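Local structure of uncharacterized protein (Bacteroides eggerthii DSM 20697, 4ECO) at residues G344-F349 with T366-N371; N387-I392 with I407-N412. The protein is of unknown function but folds as a leucine-rich repeat protein and may therefore bind other proteins. All coordinates share one frame; numbering follows the deposited sequence.

Contact 1: G344-F349 with T366-N371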
ATOM      1  N   GLY A 344       1.294 -19.723  -8.139  1.00 48.92           N
ATOM      2  CA  GLY A 344       0.950 -20.927  -7.397  1.00 49.53           C
ATOM      3  C   GLY A 344       0.763 -20.746  -5.915  1.00 53.33           C
ATOM      4  O   GLY A 344       0.374 -19.660  -5.456  1.00 52.64           O
ATOM      5  N   LYS A 345       1.005 -21.844  -5.165  1.00 49.59           N
ATOM      6  CA  LYS A 345       0.906 -21.878  -3.708  1.00 49.51           C
ATOM      7  C   LYS A 345       2.177 -21.236  -3.143  1.00 51.06           C
ATOM      8  O   LYS A 345       3.275 -21.498  -3.636  1.00 51.48           O
ATOM      9  CB  LYS A 345       0.682 -23.331  -3.224  1.00 54.57           C
ATOM     10  CG  LYS A 345       0.562 -23.509  -1.694  1.00 71.66           C
ATOM     11  CD  LYS A 345      -0.236 -24.758  -1.269  1.00 80.89           C
ATOM     12  CE  LYS A 345       0.319 -26.112  -1.712  1.00 91.99           C
ATOM     13  NZ  LYS A 345      -0.531 -27.258  -1.260  1.00 86.59           N
ATOM     14  N   LEU A 346       2.028 -20.333  -2.180  1.00 47.24           N
ATOM     15  CA  LEU A 346       3.192 -19.633  -1.625  1.00 46.98           C
ATOM     16  C   LEU A 346       3.875 -20.408  -0.513  1.00 54.52           C
ATOM     17  O   LEU A 346       3.179 -20.957   0.335  1.00 55.40           O
ATOM     18  CB  LEU A 346       2.817 -18.250  -1.064  1.00 44.77           C
ATOM     19  CG  LEU A 346       2.727 -17.074  -1.998  1.00 46.63           C
ATOM     20  CD1 LEU A 346       2.402 -15.815  -1.210  1.00 45.47           C
ATOM     21  CD2 LEU A 346       4.018 -16.868  -2.757  1.00 46.62           C
ATOM     22  N   PRO A 347       5.225 -20.380  -0.406  1.00 52.22           N
ATOM     23  CA  PRO A 347       5.868 -20.987   0.777  1.00 53.11           C
ATOM     24  C   PRO A 347       5.434 -20.218   2.047  1.00 56.91           C
ATOM     25  O   PRO A 347       5.098 -19.029   1.945  1.00 55.28           O
ATOM     26  CB  PRO A 347       7.369 -20.856   0.472  1.00 54.69           C
ATOM     27  CG  PRO A 347       7.448 -20.563  -1.019  1.00 58.49           C
ATOM     28  CD  PRO A 347       6.224 -19.769  -1.307  1.00 53.18           C
ATOM     29  N   ALA A 348       5.366 -20.891   3.221  1.00 54.58           N
ATOM     30  CA  ALA A 348       4.892 -20.257   4.467  1.00 53.98           C
ATOM     31  C   ALA A 348       6.026 -19.860   5.428  1.00 57.48           C
ATOM     32  O   ALA A 348       7.040 -20.550   5.498  1.00 59.51           O
ATOM     33  CB  ALA A 348       3.943 -21.196   5.192  1.00 55.61           C
ATOM     34  N   PHE A 349       5.827 -18.763   6.190  1.00 50.86           N
ATOM     35  CA  PHE A 349       6.773 -18.296   7.223  1.00 50.37           C
ATOM     36  C   PHE A 349       6.529 -19.011   8.575  1.00 56.86           C
ATOM     37  O   PHE A 349       7.475 -19.288   9.329  1.00 56.79           O
ATOM     38  CB  PHE A 349       6.640 -16.775   7.441  1.00 49.89           C
ATOM     39  CG  PHE A 349       7.030 -15.896   6.281  1.00 48.77           C
ATOM     40  CD1 PHE A 349       8.337 -15.442   6.142  1.00 51.63           C
ATOM     41  CD2 PHE A 349       6.087 -15.500   5.340  1.00 47.55           C
ATOM     42  CE1 PHE A 349       8.698 -14.636   5.061  1.00 51.15           C
ATOM     43  CE2 PHE A 349       6.453 -14.704   4.255  1.00 49.05           C
ATOM     44  CZ  PHE A 349       7.753 -14.276   4.124  1.00 47.89           C
ATOM     45  N   THR A 366      -2.176 -18.467  -6.401  1.00 48.17           N
ATOM     46  CA  THR A 366      -3.387 -19.290  -6.443  1.00 49.07           C
ATOM     47  C   THR A 366      -3.794 -19.785  -5.066  1.00 57.52           C
ATOM     48  O   THR A 366      -4.973 -20.125  -4.866  1.00 59.54           O
ATOM     49  CB  THR A 366      -3.220 -20.491  -7.372  1.00 43.55           C
ATOM     50  OG1 THR A 366      -2.110 -21.296  -6.943  1.00 47.78           O
ATOM     51  CG2 THR A 366      -3.102 -20.091  -8.824  1.00 28.49           C
ATOM     52  N   GLU A 367      -2.831 -19.843  -4.119  1.00 54.47           N
ATOM     53  CA  GLU A 367      -3.126 -20.347  -2.783  1.00 55.28           C
ATOM     54  C   GLU A 367      -2.247 -19.720  -1.724  1.00 58.00           C
ATOM     55  O   GLU A 367      -1.042 -19.592  -1.926  1.00 59.23           O
ATOM     56  CB  GLU A 367      -2.914 -21.869  -2.781  1.00 58.71           C
ATOM     57  CG  GLU A 367      -3.591 -22.649  -1.662  1.00 72.47           C
ATOM     58  CD  GLU A 367      -3.548 -24.158  -1.839  1.00 94.18           C
ATOM     59  OE1 GLU A 367      -3.473 -24.628  -2.998  1.00 78.94           O
ATOM     60  OE2 GLU A 367      -3.583 -24.871  -0.810  1.00 96.52           O
ATOM     61  N   ILE A 368      -2.852 -19.367  -0.577  1.00 52.21           N
ATOM     62  CA  ILE A 368      -2.171 -18.887   0.629  1.00 50.79           C
ATOM     63  C   ILE A 368      -2.230 -20.052   1.628  1.00 58.83           C
ATOM     64  O   ILE A 368      -3.327 -20.533   1.952  1.00 58.86           O
ATOM     65  CB  ILE A 368      -2.766 -17.572   1.165  1.00 51.76           C
ATOM     66  CG1 ILE A 368      -2.629 -16.405   0.138  1.00 49.78           C
ATOM     67  CG2 ILE A 368      -2.219 -17.227   2.555  1.00 51.49           C
ATOM     68  CD1 ILE A 368      -1.189 -15.895  -0.211  1.00 49.05           C
ATOM     69  N   PRO A 369      -1.056 -20.578   2.056  1.00 58.16           N
ATOM     70  CA  PRO A 369      -1.044 -21.768   2.936  1.00 59.46           C
ATOM     71  C   PRO A 369      -1.610 -21.502   4.308  1.00 64.72           C
ATOM     72  O   PRO A 369      -1.676 -20.347   4.736  1.00 64.62           O
ATOM     73  CB  PRO A 369       0.443 -22.125   3.040  1.00 61.39           C
ATOM     74  CG  PRO A 369       1.142 -20.854   2.780  1.00 64.48           C
ATOM     75  CD  PRO A 369       0.318 -20.145   1.737  1.00 59.03           C
ATOM     76  N   ALA A 370      -1.993 -22.589   4.992  1.00 63.19           N
ATOM     77  CA  ALA A 370      -2.611 -22.586   6.324  1.00 64.20           C
ATOM     78  C   ALA A 370      -1.749 -21.863   7.363  1.00 69.07           C
ATOM     79  O   ALA A 370      -2.291 -21.151   8.222  1.00 70.12           O
ATOM     80  CB  ALA A 370      -2.866 -24.014   6.774  1.00 66.33           C
ATOM     81  N   ASN A 371      -0.424 -22.005   7.246  1.00 63.35           N
ATOM     82  CA  ASN A 371       0.480 -21.405   8.206  1.00 62.72           C
ATOM     83  C   ASN A 371       1.284 -20.265   7.611  1.00 63.54           C
ATOM     84  O   ASN A 371       2.427 -20.020   8.037  1.00 64.38           O
ATOM     85  CB  ASN A 371       1.430 -22.487   8.736  1.00 67.39           C
ATOM     86  CG  ASN A 371       1.604 -22.399  10.229  1.00 88.65           C
ATOM     87  OD1 ASN A 371       0.665 -22.047  10.960  1.00 82.21           O
ATOM     88  ND2 ASN A 371       2.794 -22.771  10.728  1.00 77.59           N
TER

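Contact 2: N387-I392 with I407-N412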
ATOM      1  N   ASN A 387      -4.851 -11.320  -7.900  1.00 38.98           N
ATOM      2  CA  ASN A 387      -4.180 -12.614  -7.923  1.00 38.99           C
ATOM      3  C   ASN A 387      -5.149 -13.614  -8.520  1.00 44.80           C
ATOM      4  O   ASN A 387      -6.137 -13.215  -9.149  1.00 45.82           O
ATOM      5  CB  ASN A 387      -3.685 -13.047  -6.532  1.00 35.16           C
ATOM      6  CG  ASN A 387      -2.475 -12.308  -6.032  1.00 51.37           C
ATOM      7  OD1 ASN A 387      -1.357 -12.567  -6.452  1.00 45.86           O
ATOM      8  ND2 ASN A 387      -2.654 -11.439  -5.046  1.00 40.71           N
ATOM      9  N   LYS A 388      -4.878 -14.903  -8.322  1.00 41.12           N
ATOM     10  CA  LYS A 388      -5.700 -15.978  -8.842  1.00 41.03           C
ATOM     11  C   LYS A 388      -6.168 -16.884  -7.697  1.00 42.95           C
ATOM     12  O   LYS A 388      -6.223 -18.085  -7.877  1.00 43.88           O
ATOM     13  CB  LYS A 388      -4.900 -16.771  -9.898  1.00 44.66           C
ATOM     14  CG  LYS A 388      -4.536 -15.978 -11.157  1.00 53.41           C
ATOM     15  CD  LYS A 388      -4.122 -16.907 -12.320  1.00 65.66           C
ATOM     16  CE  LYS A 388      -5.294 -17.441 -13.105  1.00 78.99           C
ATOM     17  NZ  LYS A 388      -4.865 -18.289 -14.245  1.00 96.11           N
ATOM     18  N   LEU A 389      -6.502 -16.311  -6.522  1.00 39.12           N
ATOM     19  CA  LEU A 389      -6.920 -17.077  -5.339  1.00 39.35           C
ATOM     20  C   LEU A 389      -8.242 -17.782  -5.555  1.00 45.42           C
ATOM     21  O   LEU A 389      -9.211 -17.127  -5.946  1.00 44.76           O
ATOM     22  CB  LEU A 389      -7.049 -16.191  -4.094  1.00 38.35           C
ATOM     23  CG  LEU A 389      -5.794 -15.604  -3.459  1.00 42.16           C
ATOM     24  CD1 LEU A 389      -6.180 -14.713  -2.292  1.00 41.08           C
ATOM     25  CD2 LEU A 389      -4.825 -16.696  -2.990  1.00 44.78           C
ATOM     26  N   LYS A 390      -8.304 -19.104  -5.272  1.00 43.41           N
ATOM     27  CA  LYS A 390      -9.563 -19.826  -5.472  1.00 44.28           C
ATOM     28  C   LYS A 390     -10.443 -19.719  -4.236  1.00 48.63           C
ATOM     29  O   LYS A 390     -11.668 -19.871  -4.335  1.00 49.35           O
ATOM     30  CB  LYS A 390      -9.360 -21.330  -5.840  1.00 47.57           C
ATOM     31  CG  LYS A 390      -8.320 -21.679  -6.909  1.00 55.60           C
ATOM     32  CD  LYS A 390      -8.479 -20.927  -8.224  1.00 68.42           C
ATOM     33  CE  LYS A 390      -7.186 -21.012  -9.011  1.00 75.87           C
ATOM     34  NZ  LYS A 390      -7.112 -19.965 -10.061  1.00 72.98           N
ATOM     35  N   TYR A 391      -9.821 -19.512  -3.062  1.00 43.36           N
ATOM     36  CA  TYR A 391     -10.553 -19.486  -1.793  1.00 42.35           C
ATOM     37  C   TYR A 391     -10.052 -18.404  -0.852  1.00 47.16           C
ATOM     38  O   TYR A 391      -8.919 -17.931  -1.013  1.00 46.54           O
ATOM     39  CB  TYR A 391     -10.393 -20.861  -1.078  1.00 43.38           C
ATOM     40  CG  TYR A 391     -10.627 -22.096  -1.924  1.00 43.32           C
ATOM     41  CD1 TYR A 391     -11.915 -22.476  -2.307  1.00 45.71           C
ATOM     42  CD2 TYR A 391      -9.575 -22.931  -2.272  1.00 44.33           C
ATOM     43  CE1 TYR A 391     -12.140 -23.649  -3.040  1.00 48.73           C
ATOM     44  CE2 TYR A 391      -9.782 -24.097  -3.015  1.00 46.40           C
ATOM     45  CZ  TYR A 391     -11.067 -24.458  -3.394  1.00 56.37           C
ATOM     46  OH  TYR A 391     -11.250 -25.616  -4.121  1.00 58.55           O
ATOM     47  N   ILE A 392     -10.868 -18.051   0.174  1.00 44.50           N
ATOM     48  CA  ILE A 392     -10.454 -17.109   1.218  1.00 43.49           C
ATOM     49  C   ILE A 392      -9.575 -17.912   2.194  1.00 49.38           C
ATOM     50  O   ILE A 392     -10.024 -18.959   2.686  1.00 50.75           O
ATOM     51  CB  ILE A 392     -11.656 -16.409   1.904  1.00 46.26           C
ATOM     52  CG1 ILE A 392     -12.484 -15.584   0.885  1.00 44.82           C
ATOM     53  CG2 ILE A 392     -11.176 -15.546   3.091  1.00 46.88           C
ATOM     54  CD1 ILE A 392     -13.950 -15.245   1.342  1.00 46.35           C
ATOM     55  N   ILE A 407      -9.655  -5.844   4.749  1.00 41.21           N
ATOM     56  CA  ILE A 407      -8.844  -6.832   4.042  1.00 41.23           C
ATOM     57  C   ILE A 407      -9.300  -6.853   2.576  1.00 42.16           C
ATOM     58  O   ILE A 407     -10.500  -6.816   2.288  1.00 42.32           O
ATOM     59  CB  ILE A 407      -8.889  -8.209   4.737  1.00 46.61           C
ATOM     60  CG1 ILE A 407      -7.806  -9.144   4.205  1.00 48.15           C
ATOM     61  CG2 ILE A 407     -10.296  -8.851   4.759  1.00 49.55           C
ATOM     62  CD1 ILE A 407      -7.363 -10.111   5.214  1.00 52.89           C
ATOM     63  N   ASP A 408      -8.339  -6.801   1.651  1.00 36.53           N
ATOM     64  CA  ASP A 408      -8.669  -6.736   0.233  1.00 33.68           C
ATOM     65  C   ASP A 408      -8.400  -8.059  -0.434  1.00 39.29           C
ATOM     66  O   ASP A 408      -7.241  -8.499  -0.514  1.00 39.88           O
ATOM     67  CB  ASP A 408      -7.882  -5.611  -0.449  1.00 33.17           C
ATOM     68  CG  ASP A 408      -8.445  -5.120  -1.779  1.00 40.87           C
ATOM     69  OD1 ASP A 408      -9.202  -5.879  -2.431  1.00 42.00           O
ATOM     70  OD2 ASP A 408      -8.096  -3.997  -2.189  1.00 44.83           O
ATOM     71  N   PHE A 409      -9.488  -8.712  -0.891  1.00 37.49           N
ATOM     72  CA  PHE A 409      -9.430  -9.964  -1.660  1.00 38.08           C
ATOM     73  C   PHE A 409      -9.988  -9.748  -3.082  1.00 42.50           C
ATOM     74  O   PHE A 409     -10.223 -10.726  -3.804  1.00 42.97           O
ATOM     75  CB  PHE A 409     -10.182 -11.102  -0.964  1.00 40.25           C
ATOM     76  CG  PHE A 409      -9.596 -11.588   0.327  1.00 41.92           C
ATOM     77  CD1 PHE A 409      -8.483 -12.417   0.336  1.00 44.87           C
ATOM     78  CD2 PHE A 409     -10.211 -11.296   1.538  1.00 44.92           C
ATOM     79  CE1 PHE A 409      -7.951 -12.887   1.537  1.00 46.96           C
ATOM     80  CE2 PHE A 409      -9.680 -11.766   2.741  1.00 48.78           C
ATOM     81  CZ  PHE A 409      -8.546 -12.552   2.735  1.00 47.33           C
ATOM     82  N   SER A 410     -10.178  -8.464  -3.494  1.00 38.52           N
ATOM     83  CA  SER A 410     -10.741  -8.127  -4.812  1.00 37.87           C
ATOM     84  C   SER A 410      -9.831  -8.600  -5.978  1.00 42.66           C
ATOM     85  O   SER A 410      -8.615  -8.748  -5.818  1.00 44.76           O
ATOM     86  CB  SER A 410     -11.045  -6.633  -4.940  1.00 36.93           C
ATOM     87  OG  SER A 410      -9.916  -5.798  -5.115  1.00 35.99           O
ATOM     88  N   TYR A 411     -10.458  -8.872  -7.135  1.00 35.29           N
ATOM     89  CA  TYR A 411      -9.803  -9.316  -8.347  1.00 33.63           C
ATOM     90  C   TYR A 411      -9.054 -10.595  -8.113  1.00 40.08           C
ATOM     91  O   TYR A 411      -7.832 -10.644  -8.200  1.00 40.15           O
ATOM     92  CB  TYR A 411      -8.878  -8.254  -8.888  1.00 33.00           C
ATOM     93  CG  TYR A 411      -9.582  -7.167  -9.648  1.00 32.49           C
ATOM     94  CD1 TYR A 411      -9.875  -7.318 -11.003  1.00 33.85           C
ATOM     95  CD2 TYR A 411      -9.892  -5.948  -9.038  1.00 32.25           C
ATOM     96  CE1 TYR A 411     -10.485  -6.293 -11.726  1.00 35.69           C
ATOM     97  CE2 TYR A 411     -10.467  -4.902  -9.761  1.00 32.23           C
ATOM     98  CZ  TYR A 411     -10.768  -5.084 -11.104  1.00 41.17           C
ATOM     99  OH  TYR A 411     -11.316  -4.070 -11.842  1.00 44.39           O
ATOM    100  N   ASN A 412      -9.806 -11.632  -7.784  1.00 39.45           N
ATOM    101  CA  ASN A 412      -9.314 -12.987  -7.578  1.00 39.51           C
ATOM    102  C   ASN A 412     -10.276 -13.928  -8.288  1.00 43.93           C
ATOM    103  O   ASN A 412     -11.035 -13.483  -9.160  1.00 43.56           O
ATOM    104  CB  ASN A 412      -9.134 -13.310  -6.081  1.00 38.47           C
ATOM    105  CG  ASN A 412      -7.774 -12.930  -5.532  1.00 49.49           C
ATOM    106  OD1 ASN A 412      -6.745 -13.461  -5.951  1.00 46.01           O
ATOM    107  ND2 ASN A 412      -7.738 -12.005  -4.582  1.00 28.99           N
TER

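Contact 1: G344-F349 with T366-N371
The carbonyl oxygen of Gly344 is gripped by two successive backbone amides. The firm bond comes from Thr366 N, 3.0 Å from Gly344 O with an N-H...O angle of 162°, and its donor stands above the carbonyl plane; Glu367 N adds a weak second bond to the same oxygen. One step along, Leu346 N gives its hydrogen to Glu367 O at 3.2 Å. Lys345 and Glu367 thus form a parallel bridge, and their side chains leave the same face of this small strand pair. They run side by side, pointing the same way. In Glu367, CG is anti to the backbone N (chi1 -160°) and the chain is extended beyond it, which lays the carboxylate beside the aliphatic part of the lysine, with OE2 3.4 Å from Lys345 CD. The charged ends make a long salt bridge, NZ of Lys345 to OE2 of Glu367, at 3.9 Å. An alanine at Glu367 would keep its CB against the base of the lysine, but would probably leave the ammonium without this distant charged mate and Lys345 CD without the carboxylate beside it.

Past the bridge, along both chains, the contact turns apolar. Leu346 and Ile368 lie alongside each other and touch through their CD1 methyls, 3.7 Å apart, while CG of Pro369 rests against Ala348 CB, also at 3.7 Å. Ile368 packs further on Leu389, and Pro347 leans on Glu323 and Leu326 of helix 323-326. Leu346-Pro347 and Ile368-Pro369 occupy equivalent places in their turns, and the buried leucine and isoleucine lie next to each other, as is characteristic of successive turns of a leucine-rich repeat solenoid on the part of each turn that follows the conserved asparagine.

Contact 2: N387-I392 with I407-N412
Asn387 and Tyr411 join the two backbones through a single direct bond, Asn387 N to Tyr411 O at 3.1 Å, met nearly along the C=O axis, and the chains stay close at the next pair, Lys388 and Asn412, whose CA atoms are 4.9 Å apart. The side chain of Asn412 does the rest of the polar work. Its CG lies anti to its own carbonyl carbon (chi1 -88°), beside the backbone N, and the amide reaches alongside Leu389. There OD1 accepts the hydrogen of Leu389 N at 2.9 Å in a fairly straight bond (165° at the hydrogen), with the donor tilted from the plane of the amide carbonyl. On the other side of the amide, ND2 donates to Phe409 O, 2.9 Å away and within the amide plane, and also to Phe384 O. Asn387 repeats the pattern one turn earlier: its OD1 takes Ile365 N, and its ND2 serves Phe384 O and Leu360 O. This is the asparagine ladder of leucine-rich repeats, in which one buried amide per turn satisfies backbone groups of its own and the preceding turn as the chain leaves the strand.

Beside the ladder, the buried ring of Phe409 carries the apolar part of the contact. Ile392 crosses it at about a right angle and sets CG2 over one face, 4.0 Å from CZ of Phe409. Leu389 CD1 comes instead to the rim, near the ring plane, 4.2 Å from Phe409 CD1. Phe384 of the preceding turn meets the same ring nearly parallel to it. At the strand end, Asp408 OD1 accepts from both Ser410 N and Ser410 OG, the first of these bonds closing an Asx turn.

Overall arrangement
From the N terminus, residues 344-349 come after strand 334-336; the chain then runs through strand 354-359 and returns at 366-371, where contact 1 closes the loop. Only after this does it pass strand 381-383 to reach 387-392, and strand 404-408 brings it round to 407-412, closing contact 2. The two loops therefore lie in series, neither nested nor crossed, with centres about 13 Å apart. They meet where Leu389 of contact 2 packs against Thr366, Glu367 and Ile368 of contact 1, its CD2 lying 3.8 Å from Ile368 CG1. Contact 1 joins turns beyond the asparagine, contact 2 at the asparagine itself, so together they tie consecutive turns of the solenoid.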